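Lectin (Trichosanthes anguina, PDB 4HR6) binds galactosides as a nontoxic, three-chain lectin homologous to the type II ribosome-inactivating proteins. Local coordinates at residues C[179-193]-C[204-217]. Numbering follows the deposited sequence.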
# COMPACT_ATOMS: atom_id res chain seq x y z
N GLY C 179 -6.79 -12.32 -6.30
CA GLY C 179 -6.37 -12.39 -4.91
C GLY C 179 -5.49 -13.60 -4.66
O GLY C 179 -5.24 -13.95 -3.51
N THR C 180 -5.03 -14.25 -5.72
CA THR C 180 -4.10 -15.34 -5.55
C THR C 180 -2.67 -14.82 -5.47
O THR C 180 -2.34 -13.78 -6.05
CB THR C 180 -4.16 -16.39 -6.68
OG1 THR C 180 -3.90 -15.79 -7.96
CG2 THR C 180 -5.50 -17.13 -6.66
N ILE C 181 -1.85 -15.54 -4.72
CA ILE C 181 -0.41 -15.32 -4.68
C ILE C 181 0.26 -16.51 -5.34
O ILE C 181 0.15 -17.62 -4.86
CB ILE C 181 0.09 -15.18 -3.23
CG1 ILE C 181 -0.69 -14.06 -2.53
CG2 ILE C 181 1.59 -14.89 -3.24
CD1 ILE C 181 -0.40 -13.91 -1.05
N ARG C 182 0.95 -16.26 -6.44
CA ARG C 182 1.47 -17.32 -7.27
C ARG C 182 2.98 -17.33 -7.37
O ARG C 182 3.64 -16.29 -7.27
CB ARG C 182 0.89 -17.19 -8.68
CG ARG C 182 -0.62 -17.20 -8.66
CD ARG C 182 -1.21 -17.48 -10.02
NE ARG C 182 -2.67 -17.42 -9.94
CZ ARG C 182 -3.49 -17.91 -10.86
NH1 ARG C 182 -3.01 -18.49 -11.95
NH2 ARG C 182 -4.80 -17.80 -10.69
N VAL C 183 3.52 -18.53 -7.59
CA VAL C 183 4.95 -18.74 -7.76
C VAL C 183 5.29 -18.10 -9.09
O VAL C 183 4.63 -18.36 -10.10
CB VAL C 183 5.32 -20.24 -7.70
CG1 VAL C 183 6.80 -20.45 -7.95
CG2 VAL C 183 4.93 -20.82 -6.35
N ASP C 184 6.30 -17.24 -9.09
CA ASP C 184 6.55 -16.39 -10.24
C ASP C 184 6.96 -17.24 -11.44
O ASP C 184 6.46 -17.02 -12.54
CB ASP C 184 7.62 -15.35 -9.90
CG ASP C 184 7.87 -14.37 -11.03
OD1 ASP C 184 6.97 -14.17 -11.88
OD2 ASP C 184 8.95 -13.77 -11.04
N ASP C 185 7.85 -18.20 -11.20
CA ASP C 185 8.30 -19.13 -12.25
C ASP C 185 7.24 -20.14 -12.70
O ASP C 185 7.38 -20.72 -13.77
CB ASP C 185 9.57 -19.88 -11.80
CG ASP C 185 10.84 -19.05 -11.98
OD1 ASP C 185 10.79 -17.92 -12.51
OD2 ASP C 185 11.92 -19.56 -11.60
N ASN C 186 6.20 -20.35 -11.89
CA ASN C 186 5.12 -21.28 -12.24
C ASN C 186 3.74 -20.78 -11.82
O ASN C 186 3.33 -20.93 -10.67
CB ASN C 186 5.41 -22.66 -11.60
CG ASN C 186 4.55 -23.77 -12.18
OD1 ASN C 186 3.52 -23.54 -12.81
ND2 ASN C 186 4.99 -25.01 -11.96
N ARG C 187 3.00 -20.20 -12.77
CA ARG C 187 1.73 -19.52 -12.47
C ARG C 187 0.54 -20.47 -12.28
O ARG C 187 -0.57 -20.01 -12.06
CB ARG C 187 1.41 -18.49 -13.55
CG ARG C 187 2.51 -17.46 -13.81
CD ARG C 187 2.79 -16.58 -12.59
NE ARG C 187 3.94 -15.72 -12.84
CZ ARG C 187 3.90 -14.55 -13.47
NH1 ARG C 187 2.76 -14.05 -13.93
NH2 ARG C 187 5.03 -13.86 -13.65
N GLU C 188 0.77 -21.77 -12.37
CA GLU C 188 -0.26 -22.77 -12.06
C GLU C 188 -0.29 -23.07 -10.56
O GLU C 188 -1.23 -23.73 -10.08
CB GLU C 188 -0.02 -24.06 -12.86
CG GLU C 188 -0.15 -23.88 -14.37
CD GLU C 188 0.36 -25.07 -15.19
OE1 GLU C 188 1.17 -25.88 -14.67
OE2 GLU C 188 -0.05 -25.18 -16.36
N LEU C 189 0.71 -22.55 -9.85
CA LEU C 189 0.92 -22.80 -8.42
C LEU C 189 0.53 -21.64 -7.49
O LEU C 189 1.00 -20.52 -7.65
CB LEU C 189 2.39 -23.14 -8.19
CG LEU C 189 2.93 -24.38 -8.91
CD1 LEU C 189 4.42 -24.54 -8.67
CD2 LEU C 189 2.17 -25.62 -8.46
N CYS C 190 -0.30 -21.92 -6.50
CA CYS C 190 -0.88 -20.90 -5.64
C CYS C 190 -0.53 -21.14 -4.19
O CYS C 190 -0.49 -22.28 -3.74
CB CYS C 190 -2.41 -20.94 -5.77
SG CYS C 190 -3.11 -19.95 -7.10
N VAL C 191 -0.30 -20.06 -3.45
CA VAL C 191 -0.17 -20.12 -2.01
C VAL C 191 -1.53 -20.53 -1.46
O VAL C 191 -2.53 -19.91 -1.79
CB VAL C 191 0.26 -18.76 -1.42
CG1 VAL C 191 0.15 -18.75 0.09
CG2 VAL C 191 1.69 -18.43 -1.85
N THR C 192 -1.55 -21.57 -0.63
CA THR C 192 -2.80 -22.23 -0.23
C THR C 192 -2.76 -22.66 1.22
O THR C 192 -1.75 -23.15 1.68
CB THR C 192 -3.05 -23.52 -1.04
OG1 THR C 192 -2.81 -23.28 -2.44
CG2 THR C 192 -4.48 -24.03 -0.82
N ALA C 193 -3.87 -22.48 1.92
CA ALA C 193 -4.00 -22.96 3.28
C ALA C 193 -4.51 -24.43 3.32
O ALA C 193 -5.64 -24.71 2.92
CB ALA C 193 -4.94 -22.06 4.05
N ILE C 204 0.28 -23.24 5.66
CA ILE C 204 0.28 -22.67 4.32
C ILE C 204 1.33 -23.35 3.48
O ILE C 204 2.48 -23.49 3.90
CB ILE C 204 0.60 -21.15 4.32
CG1 ILE C 204 -0.22 -20.38 5.36
CG2 ILE C 204 0.37 -20.56 2.92
CD1 ILE C 204 -1.71 -20.48 5.19
N THR C 205 0.95 -23.73 2.28
CA THR C 205 1.85 -24.45 1.39
C THR C 205 1.52 -24.02 -0.03
O THR C 205 0.68 -23.14 -0.22
CB THR C 205 1.70 -26.00 1.60
OG1 THR C 205 2.70 -26.71 0.88
CG2 THR C 205 0.30 -26.50 1.16
N ILE C 206 2.16 -24.62 -1.01
CA ILE C 206 1.93 -24.32 -2.42
C ILE C 206 1.23 -25.49 -3.10
O ILE C 206 1.79 -26.59 -3.17
CB ILE C 206 3.27 -24.09 -3.14
CG1 ILE C 206 4.11 -23.05 -2.37
CG2 ILE C 206 3.04 -23.68 -4.59
CD1 ILE C 206 5.47 -22.79 -2.98
N LEU C 207 0.02 -25.25 -3.61
CA LEU C 207 -0.72 -26.26 -4.39
C LEU C 207 -1.16 -25.71 -5.74
O LEU C 207 -0.98 -24.52 -6.01
CB LEU C 207 -1.95 -26.76 -3.62
CG LEU C 207 -1.65 -27.33 -2.22
CD1 LEU C 207 -2.93 -27.53 -1.42
CD2 LEU C 207 -0.85 -28.62 -2.31
N ASN C 208 -1.71 -26.56 -6.59
CA ASN C 208 -2.22 -26.12 -7.89
C ASN C 208 -3.31 -25.09 -7.68
O ASN C 208 -4.15 -25.24 -6.80
CB ASN C 208 -2.76 -27.30 -8.72
CG ASN C 208 -1.69 -27.98 -9.55
OD1 ASN C 208 -0.93 -28.82 -9.05
ND2 ASN C 208 -1.62 -27.64 -10.83
N CYS C 209 -3.29 -24.02 -8.47
CA CYS C 209 -4.35 -23.02 -8.41
C CYS C 209 -5.65 -23.68 -8.89
O CYS C 209 -5.70 -24.19 -10.00
CB CYS C 209 -4.01 -21.80 -9.29
SG CYS C 209 -2.53 -20.85 -8.81
N ASP C 210 -6.68 -23.68 -8.07
CA ASP C 210 -7.96 -24.31 -8.44
C ASP C 210 -9.17 -23.40 -8.18
O ASP C 210 -10.31 -23.88 -8.15
CB ASP C 210 -8.12 -25.65 -7.71
CG ASP C 210 -8.24 -25.49 -6.19
OD1 ASP C 210 -7.96 -26.46 -5.46
OD2 ASP C 210 -8.62 -24.39 -5.73
N GLY C 211 -8.93 -22.11 -7.98
CA GLY C 211 -10.01 -21.13 -7.82
C GLY C 211 -10.81 -21.20 -6.52
O GLY C 211 -11.90 -20.62 -6.44
N SER C 212 -10.27 -21.86 -5.50
CA SER C 212 -11.03 -22.12 -4.26
C SER C 212 -10.83 -21.04 -3.17
O SER C 212 -10.07 -20.09 -3.34
CB SER C 212 -10.65 -23.50 -3.70
OG SER C 212 -9.26 -23.60 -3.44
N ASN C 213 -11.52 -21.21 -2.04
CA ASN C 213 -11.49 -20.23 -0.94
C ASN C 213 -10.40 -20.45 0.12
O ASN C 213 -10.57 -20.09 1.29
CB ASN C 213 -12.87 -20.18 -0.27
CG ASN C 213 -13.23 -21.47 0.42
OD1 ASN C 213 -12.64 -22.52 0.14
ND2 ASN C 213 -14.21 -21.42 1.32
N ASN C 214 -9.29 -21.05 -0.27
CA ASN C 214 -8.10 -21.02 0.57
C ASN C 214 -6.87 -20.67 -0.25
O ASN C 214 -5.75 -20.95 0.17
CB ASN C 214 -7.95 -22.34 1.31
CG ASN C 214 -8.27 -23.53 0.44
OD1 ASN C 214 -7.71 -23.68 -0.66
ND2 ASN C 214 -9.18 -24.38 0.90
N GLN C 215 -7.08 -20.04 -1.41
CA GLN C 215 -6.01 -19.50 -2.23
C GLN C 215 -6.20 -17.98 -2.47
O GLN C 215 -5.61 -17.41 -3.39
CB GLN C 215 -5.95 -20.25 -3.57
CG GLN C 215 -5.78 -21.75 -3.43
CD GLN C 215 -5.60 -22.46 -4.76
OE1 GLN C 215 -6.32 -22.19 -5.71
NE2 GLN C 215 -4.64 -23.38 -4.82
N ARG C 216 -7.02 -17.35 -1.64
CA ARG C 216 -7.41 -15.95 -1.85
C ARG C 216 -7.02 -15.09 -0.66
O ARG C 216 -7.49 -15.31 0.45
CB ARG C 216 -8.92 -15.79 -2.09
CG ARG C 216 -9.32 -14.38 -2.53
CD ARG C 216 -10.77 -14.28 -3.02
NE ARG C 216 -11.33 -12.94 -2.84
CZ ARG C 216 -12.63 -12.64 -2.84
NH1 ARG C 216 -13.57 -13.58 -3.02
NH2 ARG C 216 -13.02 -11.39 -2.65
N TRP C 217 -6.19 -14.09 -0.94
CA TRP C 217 -5.53 -13.27 0.09
C TRP C 217 -5.73 -11.79 -0.16
O TRP C 217 -5.76 -11.36 -1.30
CB TRP C 217 -4.04 -13.58 0.07
CG TRP C 217 -3.78 -15.02 0.20
CD1 TRP C 217 -3.45 -15.91 -0.80
CD2 TRP C 217 -3.87 -15.78 1.40
NE1 TRP C 217 -3.30 -17.16 -0.28
CE2 TRP C 217 -3.56 -17.12 1.06
CE3 TRP C 217 -4.17 -15.47 2.72
CZ2 TRP C 217 -3.55 -18.13 2.01
CZ3 TRP C 217 -4.17 -16.47 3.66
CH2 TRP C 217 -3.85 -17.79 3.30
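Strands 189-193 and 204-208 pair antiparallel, their axes 4.5 Å apart at closest and 140° between directions, with Cys190 opposite Leu207 and Thr192 opposite Thr205 as hydrogen-bonded pairs. The Cys190 SG–Cys209 SG disulfide (2.0 Å) links strand 189-193 to the residue just after strand 204-208, and Cys209 SG also lies over one face of the Arg182 guanidinium, 3.6 Å from NE. Beside this bridge the extended side chain of Gln215 runs alongside Thr192. Its NE2 gives one hydrogen to Thr192 OG1 (3.0 Å) and the other to Asn208 O, both acceptors close to the amide plane, while OE1 receives Asp210 N on a lone pair; the amide is thereby fixed in rotation. A chi1 of -46° sets Thr192 OG1 beside its own backbone N, where it donates in turn to Cys190 O, from above that carbonyl plane. Gln215 and Trp217 form the Gln-x-Trp signature of the ricin-type beta-trefoil, here in the second lectin domain. The indole of Trp217 directs NE1 straight at Val191 O (3.2 Å, 175° at the hydrogen); the oxygen lies in the ring plane, yet the donor stands above the carbonyl plane. Ile181 CD1 packs against Trp217 CD1 at 3.7 Å, the two side chains crossing nearly at right angles. On the sheet face shared by Val191 and Ile204, Val191 CG1 presses tightly on Ile204 CG2 (3.4 Å), with Met159 and Leu249 adding to this apolar layer.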